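Local structure of Asl2047 protein (Nostoc sp., 3HFN) at residues 28-31 with 35-38. The protein is a cyanobacterial structural homologue of Hfq, a six-subunit Sm-like protein that probably binds RNA and may act in translational regulation. Sequence-based numbering, arbitrary orientation.
Sequences IKLV and AITG
The backbone N of I36 donates to the carbonyl O of I28 at 3.0 Å. The return bond runs from I28 N to I36 O (3.2 Å) and is slightly straighter, 162° at the hydrogen against 155°. This reciprocal pair defines I28 and I36 as an antiparallel hydrogen-bonded pair; K29 and A35 follow as the non-hydrogen-bonded pair, their CA atoms 4.5 Å apart. On the I28/I36 face the two CB atoms lie 4.4 Å from each other. I36 holds CG1 anti to its carbonyl carbon (chi1 -57°), and from there CD1 reaches methyl CD2 of L30 at 3.9 Å, the two side chains crossing at a slant. I50 and I60 pack on this face, and Y67 of a second subunit covers both L30 and I36. On the other face of the sheet the chain of K29, bent at chi2, lays its methylene CD 4.1 Å from A35 CB. The segments belong to adjacent strands of a hairpin in the Sm-like five-stranded antiparallel sheet. The contact is thus two-sided: branched aliphatic groups are buried against strands 47-51 and 57-61 and meet the neighbouring subunit, whereas on the other face the lysine's alkyl chain meets A35, with K29 also touching Y67 of its own chain.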
ATOM      1  N   ILE A  28     -13.643  -2.007  13.325  1.00 19.58           N
ATOM      2  CA  ILE A  28     -12.374  -1.928  12.576  1.00 19.08           C
ATOM      3  C   ILE A  28     -12.633  -1.252  11.235  1.00 18.78           C
ATOM      4  O   ILE A  28     -13.326  -1.810  10.373  1.00 17.62           O
ATOM      5  CB  ILE A  28     -11.836  -3.341  12.294  1.00 19.76           C
ATOM      6  CG1 ILE A  28     -11.695  -4.160  13.602  1.00 18.97           C
ATOM      7  CG2 ILE A  28     -10.529  -3.250  11.494  1.00 20.09           C
ATOM      8  CD1 ILE A  28     -12.008  -5.592  13.439  1.00 21.00           C
ATOM      9  N   LYS A  29     -12.064  -0.067  11.037  1.00 18.68           N
ATOM     10  CA  LYS A  29     -12.355   0.657   9.805  1.00 18.74           C
ATOM     11  C   LYS A  29     -11.288   0.339   8.809  1.00 18.83           C
ATOM     12  O   LYS A  29     -10.146   0.754   8.944  1.00 18.75           O
ATOM     13  CB  LYS A  29     -12.459   2.169   9.991  1.00 18.59           C
ATOM     14  CG  LYS A  29     -13.106   2.914   8.845  1.00 18.86           C
ATOM     15  CD  LYS A  29     -14.610   3.037   9.081  1.00 22.90           C
ATOM     16  CE  LYS A  29     -15.399   3.684   7.899  1.00 25.08           C
ATOM     17  NZ  LYS A  29     -14.798   4.917   7.331  1.00 25.57           N
ATOM     18  N   LEU A  30     -11.694  -0.421   7.808  1.00 19.39           N
ATOM     19  CA  LEU A  30     -10.813  -0.820   6.726  1.00 19.43           C
ATOM     20  C   LEU A  30     -10.681   0.328   5.761  1.00 19.98           C
ATOM     21  O   LEU A  30     -11.538   1.190   5.697  1.00 20.56           O
ATOM     22  CB  LEU A  30     -11.302  -2.106   6.065  1.00 18.65           C
ATOM     23  CG  LEU A  30     -10.803  -3.495   6.576  1.00 15.93           C
ATOM     24  CD1 LEU A  30     -10.400  -3.541   8.032  1.00 12.67           C
ATOM     25  CD2 LEU A  30     -11.846  -4.530   6.271  1.00 13.46           C
ATOM     26  N   VAL A  31      -9.577   0.363   5.041  1.00 20.84           N
ATOM     27  CA  VAL A  31      -9.211   1.487   4.183  1.00 21.10           C
ATOM     28  C   VAL A  31     -10.106   1.567   2.990  1.00 21.44           C
ATOM     29  O   VAL A  31      -9.896   2.422   2.099  1.00 21.29           O
ATOM     30  CB  VAL A  31      -7.738   1.384   3.728  1.00 21.34           C
ATOM     31  CG1 VAL A  31      -6.859   1.116   4.929  1.00 22.60           C
ATOM     32  CG2 VAL A  31      -7.549   0.275   2.711  1.00 21.19           C
ATOM     33  N   ALA A  35     -16.616  -0.561   7.753  1.00 22.62           N
ATOM     34  CA  ALA A  35     -16.702  -0.566   9.223  1.00 22.42           C
ATOM     35  C   ALA A  35     -17.123  -1.971   9.647  1.00 22.64           C
ATOM     36  O   ALA A  35     -18.237  -2.390   9.363  1.00 23.51           O
ATOM     37  CB  ALA A  35     -17.684   0.479   9.727  1.00 22.05           C
ATOM     38  N   ILE A  36     -16.226  -2.717  10.283  1.00 22.32           N
ATOM     39  CA  ILE A  36     -16.487  -4.115  10.572  1.00 21.49           C
ATOM     40  C   ILE A  36     -16.889  -4.250  12.011  1.00 20.78           C
ATOM     41  O   ILE A  36     -16.108  -4.063  12.897  1.00 22.03           O
ATOM     42  CB  ILE A  36     -15.274  -5.080  10.213  1.00 21.38           C
ATOM     43  CG1 ILE A  36     -14.864  -4.969   8.714  1.00 20.70           C
ATOM     44  CG2 ILE A  36     -15.580  -6.504  10.661  1.00 21.73           C
ATOM     45  CD1 ILE A  36     -14.853  -6.308   7.916  1.00 16.92           C
ATOM     46  N   THR A  37     -18.122  -4.610  12.247  1.00 20.12           N
ATOM     47  CA  THR A  37     -18.597  -4.685  13.594  1.00 19.68           C
ATOM     48  C   THR A  37     -18.408  -6.127  14.065  1.00 19.47           C
ATOM     49  O   THR A  37     -19.033  -7.068  13.515  1.00 20.13           O
ATOM     50  CB  THR A  37     -20.038  -4.087  13.682  1.00 19.36           C
ATOM     51  OG1 THR A  37     -19.923  -2.661  13.685  1.00 19.53           O
ATOM     52  CG2 THR A  37     -20.781  -4.479  14.951  1.00 21.22           C
ATOM     53  N   GLY A  38     -17.512  -6.324  15.037  1.00 18.12           N
ATOM     54  CA  GLY A  38     -17.301  -7.683  15.523  1.00 16.97           C
ATOM     55  C   GLY A  38     -16.862  -7.789  16.961  1.00 16.08           C
ATOM     56  O   GLY A  38     -16.885  -6.829  17.687  1.00 15.91           O
TER